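Local coordinates for uncharacterized protein (Bacteroides dorei DSM 17855, PDB 5TGF), which is of unknown function but, as a member of the beta-lactamase-related family of serine hydrolases, probably breaks amide or ester bonds with an active-site serine, at residues V56-W62 with I284-W289; R144-G148 with I264-W270; C204-N208 with G304-A308; A292-I296 with L329-V333; G149-Q153 with P197-G201. All blocks are in the same frame, centred on the assembly; numbering follows the deposited sequence.

Interaction 1. Residues V56-W62 with I284-W289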
# COMPACT_ATOMS: atom_id res chain seq x y z
N VAL A 56 8.31 -4.97 3.94
CA VAL A 56 6.85 -5.29 3.89
C VAL A 56 6.24 -5.22 2.50
O VAL A 56 5.00 -5.39 2.30
CB VAL A 56 6.04 -4.37 4.82
CG1 VAL A 56 6.47 -4.60 6.27
CG2 VAL A 56 6.17 -2.91 4.43
N ALA A 57 7.10 -5.02 1.50
CA ALA A 57 6.67 -5.07 0.10
C ALA A 57 5.49 -4.15 -0.18
O ALA A 57 5.57 -2.97 0.18
CB ALA A 57 6.38 -6.51 -0.28
N SER A 58 4.38 -4.65 -0.72
CA SER A 58 3.29 -3.77 -1.15
C SER A 58 2.56 -3.07 -0.04
O SER A 58 1.77 -2.18 -0.32
CB SER A 58 2.29 -4.50 -2.02
OG SER A 58 2.93 -4.93 -3.19
N ALA A 59 2.83 -3.42 1.22
CA ALA A 59 2.29 -2.59 2.30
C ALA A 59 2.74 -1.14 2.19
O ALA A 59 2.03 -0.22 2.63
CB ALA A 59 2.59 -3.18 3.68
N GLY A 60 3.89 -0.92 1.54
CA GLY A 60 4.36 0.44 1.27
C GLY A 60 3.63 1.25 0.22
O GLY A 60 3.81 2.46 0.18
N LYS A 61 2.77 0.63 -0.61
CA LYS A 61 2.04 1.39 -1.64
C LYS A 61 1.16 2.45 -0.99
O LYS A 61 1.06 3.56 -1.50
CB LYS A 61 1.22 0.48 -2.56
CG LYS A 61 2.04 -0.28 -3.59
CD LYS A 61 1.16 -1.09 -4.55
CE LYS A 61 1.95 -1.75 -5.67
NZ LYS A 61 2.82 -2.88 -5.25
N TRP A 62 0.55 2.10 0.13
CA TRP A 62 -0.33 3.02 0.87
C TRP A 62 0.47 4.22 1.35
O TRP A 62 0.05 5.35 1.21
CB TRP A 62 -0.96 2.29 2.05
CG TRP A 62 -2.24 2.91 2.60
CD1 TRP A 62 -2.77 4.17 2.34
CD2 TRP A 62 -3.16 2.26 3.47
NE1 TRP A 62 -3.98 4.32 2.99
CE2 TRP A 62 -4.22 3.18 3.71
CE3 TRP A 62 -3.18 1.01 4.07
CZ2 TRP A 62 -5.30 2.86 4.53
CZ3 TRP A 62 -4.27 0.67 4.84
CH2 TRP A 62 -5.33 1.60 5.05
N ILE A 284 -10.38 -0.76 3.93
CA ILE A 284 -9.28 -0.44 3.03
C ILE A 284 -7.99 -1.12 3.57
O ILE A 284 -7.76 -1.24 4.79
CB ILE A 284 -9.10 1.09 2.98
CG1 ILE A 284 -10.32 1.76 2.31
CG2 ILE A 284 -7.83 1.48 2.22
CD1 ILE A 284 -10.51 3.17 2.77
N SER A 285 -7.14 -1.58 2.65
CA SER A 285 -5.92 -2.28 3.01
C SER A 285 -4.84 -2.10 1.97
O SER A 285 -5.08 -1.59 0.87
CB SER A 285 -6.22 -3.76 3.15
OG SER A 285 -6.33 -4.30 1.84
N SER A 286 -3.62 -2.53 2.34
CA SER A 286 -2.49 -2.61 1.40
C SER A 286 -1.60 -3.86 1.72
O SER A 286 -0.49 -3.73 2.22
CB SER A 286 -1.68 -1.33 1.44
OG SER A 286 -0.84 -1.20 0.28
N PRO A 287 -2.11 -5.09 1.43
CA PRO A 287 -1.35 -6.27 1.79
C PRO A 287 -0.08 -6.42 0.96
O PRO A 287 -0.07 -6.04 -0.19
CB PRO A 287 -2.30 -7.44 1.48
CG PRO A 287 -3.61 -6.80 1.22
CD PRO A 287 -3.33 -5.43 0.69
N GLY A 288 0.95 -6.99 1.55
CA GLY A 288 2.16 -7.38 0.80
C GLY A 288 2.19 -8.89 0.61
O GLY A 288 1.60 -9.61 1.39
N TRP A 289 2.94 -9.35 -0.38
CA TRP A 289 2.95 -10.75 -0.74
C TRP A 289 3.44 -11.65 0.42
O TRP A 289 3.08 -12.83 0.47
CB TRP A 289 3.80 -11.02 -1.99
CG TRP A 289 5.30 -10.76 -1.80
CD1 TRP A 289 5.94 -9.58 -2.03
CD2 TRP A 289 6.32 -11.68 -1.40
NE1 TRP A 289 7.25 -9.68 -1.73
CE2 TRP A 289 7.54 -10.96 -1.38
CE3 TRP A 289 6.33 -13.02 -1.01
CZ2 TRP A 289 8.75 -11.54 -0.99
CZ3 TRP A 289 7.56 -13.61 -0.65
CH2 TRP A 289 8.74 -12.86 -0.64
O HOH W 1 3.57 -7.45 -2.43

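Interaction 2. Residues R144-G148 with I264-W270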
# COMPACT_ATOMS: atom_id res chain seq x y z
N ARG A 144 -8.26 -0.90 -18.49
CA ARG A 144 -8.09 -2.16 -17.75
C ARG A 144 -7.37 -1.91 -16.41
O ARG A 144 -6.68 -0.90 -16.25
CB ARG A 144 -7.28 -3.17 -18.56
CG ARG A 144 -7.96 -3.74 -19.81
CD ARG A 144 -7.09 -4.72 -20.59
NE ARG A 144 -6.44 -5.73 -19.74
CZ ARG A 144 -5.27 -6.33 -20.04
NH1 ARG A 144 -4.65 -6.10 -21.19
NH2 ARG A 144 -4.72 -7.16 -19.17
N PHE A 145 -7.66 -2.79 -15.44
CA PHE A 145 -6.88 -2.94 -14.18
C PHE A 145 -5.81 -4.02 -14.32
O PHE A 145 -6.09 -5.16 -14.74
CB PHE A 145 -7.81 -3.29 -13.02
CG PHE A 145 -7.10 -3.38 -11.68
CD1 PHE A 145 -6.97 -2.25 -10.86
CD2 PHE A 145 -6.63 -4.60 -11.21
CE1 PHE A 145 -6.36 -2.35 -9.62
CE2 PHE A 145 -6.00 -4.70 -9.95
CZ PHE A 145 -5.89 -3.56 -9.15
N GLU A 146 -4.57 -3.64 -14.08
CA GLU A 146 -3.49 -4.60 -13.99
C GLU A 146 -2.44 -4.14 -13.00
O GLU A 146 -1.74 -3.17 -13.21
CB GLU A 146 -2.85 -4.88 -15.36
CG GLU A 146 -1.79 -5.99 -15.27
CD GLU A 146 -1.13 -6.32 -16.61
OE1 GLU A 146 -0.80 -5.40 -17.36
OE2 GLU A 146 -0.86 -7.52 -16.85
N TYR A 147 -2.31 -4.92 -11.94
CA TYR A 147 -1.40 -4.60 -10.82
C TYR A 147 0.05 -4.67 -11.24
O TYR A 147 0.48 -5.54 -12.02
CB TYR A 147 -1.66 -5.56 -9.69
CG TYR A 147 -1.03 -5.25 -8.35
CD1 TYR A 147 0.22 -5.77 -8.01
CD2 TYR A 147 -1.74 -4.56 -7.38
CE1 TYR A 147 0.79 -5.53 -6.76
CE2 TYR A 147 -1.20 -4.32 -6.12
CZ TYR A 147 0.05 -4.85 -5.80
OH TYR A 147 0.60 -4.66 -4.56
N GLY A 148 0.83 -3.72 -10.75
CA GLY A 148 2.26 -3.72 -11.01
C GLY A 148 3.00 -2.69 -10.22
O GLY A 148 2.43 -2.11 -9.29
N ILE A 264 -12.27 -1.70 -7.00
CA ILE A 264 -11.42 -2.46 -6.05
C ILE A 264 -10.17 -1.71 -5.56
O ILE A 264 -9.46 -2.20 -4.66
CB ILE A 264 -10.99 -3.82 -6.63
CG1 ILE A 264 -10.17 -3.61 -7.92
CG2 ILE A 264 -12.24 -4.68 -6.80
CD1 ILE A 264 -9.71 -4.89 -8.59
N TYR A 265 -9.90 -0.52 -6.10
CA TYR A 265 -8.64 0.15 -5.75
C TYR A 265 -8.82 1.65 -5.74
O TYR A 265 -9.54 2.21 -6.58
CB TYR A 265 -7.52 -0.26 -6.73
CG TYR A 265 -6.13 -0.33 -6.16
CD1 TYR A 265 -5.68 -1.45 -5.48
CD2 TYR A 265 -5.25 0.77 -6.28
CE1 TYR A 265 -4.39 -1.51 -4.97
CE2 TYR A 265 -3.97 0.71 -5.75
CZ TYR A 265 -3.54 -0.43 -5.10
OH TYR A 265 -2.23 -0.50 -4.62
N GLY A 266 -8.11 2.30 -4.82
CA GLY A 266 -8.00 3.73 -4.74
C GLY A 266 -6.65 4.19 -5.24
O GLY A 266 -6.26 3.85 -6.37
N LEU A 267 -5.97 5.03 -4.45
CA LEU A 267 -4.57 5.41 -4.72
C LEU A 267 -3.64 4.64 -3.81
O LEU A 267 -3.64 4.82 -2.58
CB LEU A 267 -4.36 6.91 -4.52
CG LEU A 267 -5.33 7.81 -5.30
CD1 LEU A 267 -5.11 9.28 -4.92
CD2 LEU A 267 -5.14 7.67 -6.80
N GLY A 268 -2.96 3.66 -4.38
CA GLY A 268 -2.06 2.79 -3.59
C GLY A 268 -2.68 1.96 -2.47
O GLY A 268 -2.01 1.65 -1.53
N GLU A 269 -3.96 1.64 -2.58
CA GLU A 269 -4.67 0.92 -1.54
C GLU A 269 -5.89 0.22 -2.14
O GLU A 269 -6.56 0.75 -3.08
CB GLU A 269 -5.10 1.88 -0.43
CG GLU A 269 -6.04 3.01 -0.88
CD GLU A 269 -5.84 4.29 -0.05
OE1 GLU A 269 -6.67 4.59 0.85
OE2 GLU A 269 -4.79 4.99 -0.24
N TRP A 270 -6.20 -0.96 -1.59
CA TRP A 270 -7.37 -1.74 -2.00
C TRP A 270 -8.60 -1.29 -1.24
O TRP A 270 -8.56 -1.07 0.00
CB TRP A 270 -7.17 -3.25 -1.74
CG TRP A 270 -6.03 -3.90 -2.49
CD1 TRP A 270 -4.72 -4.04 -2.07
CD2 TRP A 270 -6.09 -4.54 -3.76
NE1 TRP A 270 -3.98 -4.64 -3.04
CE2 TRP A 270 -4.79 -4.97 -4.09
CE3 TRP A 270 -7.11 -4.69 -4.72
CZ2 TRP A 270 -4.49 -5.57 -5.30
CZ3 TRP A 270 -6.80 -5.34 -5.93
CH2 TRP A 270 -5.52 -5.76 -6.20
O HOH W 2 -1.15 -4.61 -2.43

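Interaction 3. Residues C204-N208 with G304-A308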
# COMPACT_ATOMS: atom_id res chain seq x y z
N CYS A 204 10.75 -0.64 4.06
CA CYS A 204 11.17 -1.31 5.29
C CYS A 204 10.58 -0.51 6.46
O CYS A 204 10.72 0.70 6.48
CB CYS A 204 12.69 -1.31 5.36
SG CYS A 204 13.38 -2.35 6.66
N THR A 205 9.89 -1.19 7.39
CA THR A 205 9.21 -0.52 8.49
C THR A 205 9.08 -1.43 9.73
O THR A 205 9.67 -2.49 9.80
CB THR A 205 7.86 0.04 8.03
OG1 THR A 205 7.36 1.02 8.96
CG2 THR A 205 6.84 -1.04 7.81
N THR A 206 8.39 -0.92 10.73
CA THR A 206 8.17 -1.68 11.97
C THR A 206 6.69 -1.62 12.29
O THR A 206 5.97 -0.76 11.77
CB THR A 206 8.96 -1.06 13.13
OG1 THR A 206 8.51 0.28 13.35
CG2 THR A 206 10.46 -1.00 12.82
N LEU A 207 6.25 -2.45 13.23
CA LEU A 207 4.90 -2.37 13.73
C LEU A 207 4.61 -0.98 14.31
O LEU A 207 3.58 -0.38 13.94
CB LEU A 207 4.64 -3.41 14.81
CG LEU A 207 3.25 -3.34 15.47
CD1 LEU A 207 2.19 -3.72 14.45
CD2 LEU A 207 3.15 -4.19 16.73
N ASN A 208 5.52 -0.44 15.14
CA ASN A 208 5.28 0.83 15.82
C ASN A 208 5.22 1.98 14.82
O ASN A 208 4.34 2.81 14.91
CB ASN A 208 6.34 1.10 16.90
CG ASN A 208 6.21 0.17 18.10
OD1 ASN A 208 5.15 -0.42 18.34
ND2 ASN A 208 7.32 -0.03 18.83
N GLY A 304 -5.58 -1.65 12.22
CA GLY A 304 -4.62 -2.63 12.66
C GLY A 304 -3.50 -2.92 11.67
O GLY A 304 -3.60 -2.64 10.45
N PHE A 305 -2.51 -3.64 12.15
CA PHE A 305 -1.39 -4.01 11.30
C PHE A 305 -0.81 -5.29 11.83
O PHE A 305 -0.49 -5.39 13.03
CB PHE A 305 -0.35 -2.90 11.28
CG PHE A 305 0.83 -3.17 10.36
CD1 PHE A 305 0.62 -3.69 9.08
CD2 PHE A 305 2.10 -2.75 10.71
CE1 PHE A 305 1.67 -3.86 8.20
CE2 PHE A 305 3.16 -2.94 9.84
CZ PHE A 305 2.95 -3.52 8.59
N PHE A 306 -0.71 -6.30 10.96
CA PHE A 306 0.11 -7.49 11.23
C PHE A 306 1.38 -7.40 10.38
O PHE A 306 1.31 -7.26 9.12
CB PHE A 306 -0.68 -8.76 10.90
CG PHE A 306 0.13 -10.02 10.92
CD1 PHE A 306 0.51 -10.62 12.13
CD2 PHE A 306 0.46 -10.67 9.75
CE1 PHE A 306 1.22 -11.82 12.14
CE2 PHE A 306 1.18 -11.85 9.75
CZ PHE A 306 1.58 -12.41 10.96
N ILE A 307 2.53 -7.51 11.04
CA ILE A 307 3.83 -7.44 10.35
C ILE A 307 4.59 -8.76 10.53
O ILE A 307 4.64 -9.35 11.62
CB ILE A 307 4.66 -6.22 10.79
CG1 ILE A 307 5.81 -5.96 9.83
CG2 ILE A 307 5.14 -6.37 12.23
CD1 ILE A 307 6.59 -4.69 10.17
N ALA A 308 5.13 -9.25 9.42
CA ALA A 308 5.82 -10.49 9.33
C ALA A 308 6.33 -10.67 7.91
O ALA A 308 5.94 -9.90 7.02
CB ALA A 308 4.89 -11.65 9.70

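Interaction 4. Residues A292-I296 with L329-V333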
# COMPACT_ATOMS: atom_id res chain seq x y z
N ALA A 292 2.58 -9.02 5.36
CA ALA A 292 2.23 -7.75 5.99
C ALA A 292 0.80 -7.36 5.58
O ALA A 292 0.46 -7.38 4.37
CB ALA A 292 3.21 -6.65 5.58
N TYR A 293 -0.03 -7.03 6.55
CA TYR A 293 -1.44 -6.70 6.31
C TYR A 293 -1.86 -5.53 7.20
O TYR A 293 -2.19 -5.74 8.39
CB TYR A 293 -2.31 -7.89 6.60
CG TYR A 293 -3.78 -7.63 6.28
CD1 TYR A 293 -4.23 -7.57 4.96
CD2 TYR A 293 -4.72 -7.55 7.28
CE1 TYR A 293 -5.57 -7.34 4.67
CE2 TYR A 293 -6.05 -7.33 7.01
CZ TYR A 293 -6.47 -7.24 5.70
OH TYR A 293 -7.82 -6.99 5.46
N PRO A 294 -1.88 -4.33 6.64
CA PRO A 294 -2.48 -3.20 7.27
C PRO A 294 -3.92 -2.97 6.82
O PRO A 294 -4.22 -3.09 5.62
CB PRO A 294 -1.57 -2.06 6.82
CG PRO A 294 -1.17 -2.46 5.41
CD PRO A 294 -1.25 -3.96 5.35
N TRP A 295 -4.80 -2.58 7.73
CA TRP A 295 -6.15 -2.26 7.33
C TRP A 295 -6.83 -1.24 8.21
O TRP A 295 -6.46 -1.06 9.39
CB TRP A 295 -7.00 -3.52 7.25
CG TRP A 295 -7.57 -3.98 8.55
CD1 TRP A 295 -8.88 -3.88 8.93
CD2 TRP A 295 -6.91 -4.73 9.58
NE1 TRP A 295 -9.04 -4.42 10.19
CE2 TRP A 295 -7.87 -5.01 10.58
CE3 TRP A 295 -5.60 -5.20 9.75
CZ2 TRP A 295 -7.56 -5.70 11.78
CZ3 TRP A 295 -5.27 -5.88 10.94
CH2 TRP A 295 -6.27 -6.15 11.92
N ILE A 296 -7.88 -0.66 7.65
CA ILE A 296 -8.82 0.15 8.40
C ILE A 296 -10.22 -0.39 8.09
O ILE A 296 -10.55 -0.65 6.91
CB ILE A 296 -8.73 1.61 7.99
CG1 ILE A 296 -7.41 2.22 8.45
CG2 ILE A 296 -9.91 2.41 8.50
CD1 ILE A 296 -7.22 3.64 7.94
N LEU A 329 -7.48 -11.85 9.06
CA LEU A 329 -7.16 -11.05 10.22
C LEU A 329 -8.23 -9.99 10.51
O LEU A 329 -8.72 -9.84 11.63
CB LEU A 329 -5.80 -10.37 10.03
CG LEU A 329 -4.62 -11.31 10.02
CD1 LEU A 329 -3.43 -10.62 9.35
CD2 LEU A 329 -4.28 -11.76 11.44
N SER A 330 -8.60 -9.24 9.48
CA SER A 330 -9.66 -8.24 9.62
C SER A 330 -11.03 -8.92 9.85
O SER A 330 -11.84 -8.41 10.62
CB SER A 330 -9.70 -7.32 8.41
OG SER A 330 -9.60 -8.08 7.22
N GLU A 331 -11.26 -10.07 9.23
CA GLU A 331 -12.53 -10.80 9.42
C GLU A 331 -12.66 -11.22 10.88
O GLU A 331 -13.73 -11.06 11.49
CB GLU A 331 -12.54 -12.07 8.55
CG GLU A 331 -13.81 -12.92 8.66
CD GLU A 331 -13.74 -14.22 7.86
OE1 GLU A 331 -14.72 -14.60 7.22
OE2 GLU A 331 -12.69 -14.86 7.85
N THR A 332 -11.57 -11.75 11.44
CA THR A 332 -11.57 -12.25 12.82
C THR A 332 -11.69 -11.10 13.82
O THR A 332 -12.44 -11.18 14.81
CB THR A 332 -10.33 -13.11 13.09
OG1 THR A 332 -10.22 -14.16 12.11
CG2 THR A 332 -10.37 -13.76 14.49
N VAL A 333 -11.04 -9.98 13.54
CA VAL A 333 -11.24 -8.77 14.36
C VAL A 333 -12.68 -8.26 14.31
O VAL A 333 -13.27 -7.91 15.33
CB VAL A 333 -10.22 -7.67 14.03
CG1 VAL A 333 -10.56 -6.35 14.69
CG2 VAL A 333 -8.81 -8.10 14.42
O HOH W 3 -11.63 -5.24 11.31

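Interaction 5. Residues G149-Q153 with P197-G201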
# COMPACT_ATOMS: atom_id res chain seq x y z
N GLY A 149 4.27 -2.51 -10.55
CA GLY A 149 5.19 -1.64 -9.81
C GLY A 149 5.83 -0.51 -10.61
O GLY A 149 6.19 0.51 -10.05
N LEU A 150 5.95 -0.64 -11.92
CA LEU A 150 6.63 0.41 -12.69
C LEU A 150 5.90 1.74 -12.72
O LEU A 150 6.55 2.78 -12.70
CB LEU A 150 6.94 -0.06 -14.13
CG LEU A 150 7.81 -1.32 -14.27
CD1 LEU A 150 8.09 -1.60 -15.74
CD2 LEU A 150 9.12 -1.12 -13.53
N ALA A 151 4.58 1.72 -12.86
CA ALA A 151 3.83 2.96 -12.96
C ALA A 151 4.02 3.85 -11.76
O ALA A 151 4.11 5.08 -11.90
CB ALA A 151 2.35 2.70 -13.20
N MSE A 152 4.13 3.26 -10.58
CA MSE A 152 4.31 4.07 -9.36
C MSE A 152 5.66 4.71 -9.33
O MSE A 152 5.85 5.71 -8.65
CB MSE A 152 3.97 3.28 -8.10
CG MSE A 152 2.45 3.10 -8.08
SE MSE A 152 1.92 2.10 -6.47
CE MSE A 152 2.89 3.10 -5.09
N GLN A 153 6.65 4.13 -10.03
CA GLN A 153 7.95 4.80 -10.17
C GLN A 153 7.81 6.13 -10.86
O GLN A 153 8.40 7.12 -10.44
CB GLN A 153 8.97 3.96 -10.93
CG GLN A 153 9.24 2.60 -10.36
CD GLN A 153 10.02 2.65 -9.08
OE1 GLN A 153 9.46 2.81 -7.99
NE2 GLN A 153 11.33 2.50 -9.19
N PRO A 197 9.91 -2.64 -6.98
CA PRO A 197 10.72 -1.42 -7.06
C PRO A 197 10.48 -0.51 -5.86
O PRO A 197 9.68 -0.85 -4.99
CB PRO A 197 10.26 -0.74 -8.35
CG PRO A 197 8.97 -1.34 -8.69
CD PRO A 197 8.77 -2.62 -7.91
N MSE A 198 11.16 0.63 -5.81
CA MSE A 198 11.14 1.50 -4.60
C MSE A 198 9.75 1.68 -4.01
O MSE A 198 9.52 1.38 -2.83
CB MSE A 198 11.79 2.86 -4.93
CG MSE A 198 12.02 3.69 -3.67
SE MSE A 198 12.62 5.52 -4.09
CE MSE A 198 14.39 5.02 -4.78
N LEU A 199 8.85 2.31 -4.75
CA LEU A 199 7.57 2.71 -4.17
C LEU A 199 6.72 1.46 -3.99
O LEU A 199 6.05 1.28 -2.96
CB LEU A 199 6.81 3.72 -5.05
CG LEU A 199 7.15 5.22 -4.78
CD1 LEU A 199 8.57 5.51 -5.25
CD2 LEU A 199 6.16 6.15 -5.45
N GLY A 200 6.66 0.66 -5.04
CA GLY A 200 5.69 -0.45 -5.04
C GLY A 200 6.00 -1.51 -3.99
O GLY A 200 5.10 -2.10 -3.40
N GLY A 201 7.29 -1.73 -3.74
CA GLY A 201 7.72 -2.81 -2.89
C GLY A 201 8.92 -2.57 -2.01
O GLY A 201 9.33 -3.50 -1.34
O HOH W 4 7.17 1.57 -7.68
O HOH W 5 13.33 1.03 -7.63

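Interaction 1. Residues V56-W62 with I284-W289
The carbonyl oxygen of Ser-58 is gripped from opposite faces of its plane by two donors. Ser-286 OG gives its proton across the contact to Ser-58 O at 2.9 Å, arriving at a C=O...donor angle of 143°, while Lys-61 N supplies the second bond from three residues on in the same segment. The hydroxyl gets there because it swings anti to its own nitrogen (chi1 -162°). Separately, the course of the backbone sets Ser-286 CB against Trp-62 CB. Next to this, Ala-59 CA comes 3.0 Å from Ser-286 O, a close CA-H...O contact. Deeper in, Trp-62 crosses Ile-284 at about a right angle, with CZ2 3.7 Å from Ile-284 CG2. At the other end Ala-57 CB rests 3.6 Å from Trp-289 CD1, and Gly-288, having no side chain, lets the two backbones run close. Water 1 links Ser-58 OG, at 2.7 Å, to Trp-289 N, from which it accepts at 2.9 Å. Ser-58 OG and Lys-61 NZ are both hydrogen-bonded to Tyr-147 OH, and Lys-61 NZ also to Gly-200 O. A serine and a lysine three residues apart at a helix start are consistent with the SxxK active site of serine beta-lactamases, and water 1, between the serine hydroxyl and Trp-289 N, probably marks the place of the oxyanion hole.

Interaction 2. Residues R144-G148 with I264-W270
Tyr-147 and Trp-270 hold their rings almost parallel, planes at 13°, yet slid so far apart that they barely overlap. They belong to an aromatic cluster with Phe-145 and Tyr-265, built between two irregular segments beside what is probably the active site, where Tyr-147 would match the tyrosine of the YxN motif in class C beta-lactamases. Tyr-147 touches with one side of its ring, CD2 and CE2, and CD2 lies 3.6 Å from Trp-270 CZ2. Phe-145 reaches in with CG anti to the backbone nitrogen (chi1 -177°), and is held on several sides. Ile-264 CD1 sits over the centre of one face in a CH-pi contact, 4.0 Å from the ring centroid. Trp-270 CH2 comes to the ring edge, 3.7 Å from Phe-145 CZ, and Tyr-265 CB packs 3.8 Å from Phe-145 CE1. No direct hydrogen bond joins the segments. Beyond them His-106 meets the rings of both Tyr-147 and Tyr-265. The hydroxyl of Tyr-147, which belongs to the Ser-58 and Lys-61 site, has its OH 2.8 Å from water 2, which in the plane of the indole accepts from Trp-270 NE1 at 2.9 Å.

Interaction 3. Residues C204-N208 with G304-A308
Leu-207 and Phe-305 slide past each other in opposite directions, each reaching toward the other's backbone. The leucine leaves the first turn of helix 207-218 with CG opposite its nitrogen (chi1 177°), and this carries CD1 down beside the strand, 3.5 Å from Phe-305 O and 3.9 Å from Phe-305 CD2. The phenylalanine goes the other way: its ring passes alongside the leucine and presents its edge to the turn ahead of the helix, where CE2 is 4.0 Å from Thr-206 O, near the ring plane. Ile-307, two residues along the strand and facing the same way, splits its branches between two tasks. Its long branch extends fully, and CD1 ends on the bend between strand 204-205 and the helix, 3.7 Å from Thr-206 C and 3.8 Å from Thr-205 O. The short branch lies against the base of the leucine, CG2 4.0 Å from Leu-207 CB. Thr-206, in the bend, is the N-cap residue: its CB points away from the strand and its OG1 bonds to Asp-209 N. Helix 207-218 thus begins on the face of the central antiparallel sheet, where Tyr-210 stacks on Phe-305, while Ala-30 of strand 28-35 touches both Leu-207 and Ile-307. No hydrogen bond spans these two segments. Thr-205 OG1 is bonded to Ser-184 OG and Thr-206 OG1 is spent on the cap, so the fit between helix start and strand rests on the shape and burial of apolar groups.

Interaction 4. Residues A292-I296 with L329-V333
Tyr-293 is the first residue of strand 293-296 to reach helix 329-333, stretching out with CG anti to the backbone nitrogen (chi1 -176°). The near part of its ring slides past Leu-329, with CD2 3.9 Å from Leu-329 CD1. At the far end Tyr-293 OH meets Ser-330 OG at 2.7 Å, close to the plane of the ring. This hydrogen bond is not settled, because Pro-327 O is also within reach of the serine proton; the tyrosine hydroxyl is bonded besides to Glu-272 OE1. Pro-294 turns to the other face of the sheet, onto Tyr-210 and Leu-214 of helix 207-218. Two residues on from the tyrosine, Trp-295 comes back to the C-terminal helix and offers it the face of the indole. Ser-330 CB sits there in a CH-pi contact, 3.5 Å from the centroid of the five-membered ring and 15° off its normal, so the one serine carries its methylene on the tryptophan and its hydroxyl at the tyrosine. The benzene side of the indole meets the next helical turn at its edge, where CZ2 is 3.8 Å from Val-333 CG2. The indole N-H is satisfied by water 3, which accepts from Trp-295 NE1 at 2.9 Å and donates to Ser-330 O at a longer 3.3 Å. Strand and helix segments approach to 10.0 Å between axes and cross at -44°. A C-terminal helix laid on an antiparallel sheet that has further helices on its other face is the layered arrangement of the serine beta-lactamase and penicillin-binding fold.

Interaction 5. Residues G149-Q153 with P197-G201
Direct polar contact between Gln-153 and Leu-199 is slight: Leu-199 N donates to Gln-153 OE1 in a weak bond, 3.3 Å long though nearly straight at 176°. Water does more. Water 4 is held at three points, donating to Gly-149 O at 2.8 Å and to Gln-153 OE1 at 2.6 Å while accepting from Gly-200 N at 2.8 Å. Water 5 accepts from Met-198 N, and weakly from Gln-153 NE2; NE2 also makes a weak hydrogen bond to Asp-120 OD2. The N-H groups of the first turn of helix 198-201 are therefore met by the bent side chain of Gln-153 (chi2 -72°) and two waters. This joins the start of helix 150-163 to the short helix whose Gly-200 O receives Lys-61 NZ of the probable SxxK site, within the helical part of the beta-lactamase fold. The apolar contacts flank these water bridges. Pro-197, which follows a cis peptide bond, lays its CB against the Gln-153 amide, 3.5 Å from CD, and brings CG to Gly-149 O. Selenomethionine Met-152 bends back so that CE lies 4.0 Å from Leu-199 CB, while Leu-199 CD2 presses to 3.2 Å from Met-152 O.

All five contacts are buried, but interaction 1 lies nearest the middle of the chain and touches interactions 2, 3, 4 and 5. With interactions 2 and 5 it surrounds the probable active site; there hydroxyls, backbone amides and waters mix with aromatic and apolar groups. Interactions 3 and 4 pack helices 207-218 and 328-337 on the sheet that interaction 1 also reaches, through the neighbouring strands 302-307 and 293-297, which are bonded to each other by their backbones. They differ in chemistry: interaction 3 is mainly apolar, with no hydrogen bond across it, while interaction 4 adds a hydroxyl pair and a water. Interactions 4 and 5 lie on opposite sides of the chain's centre, about 23 Å apart between centres.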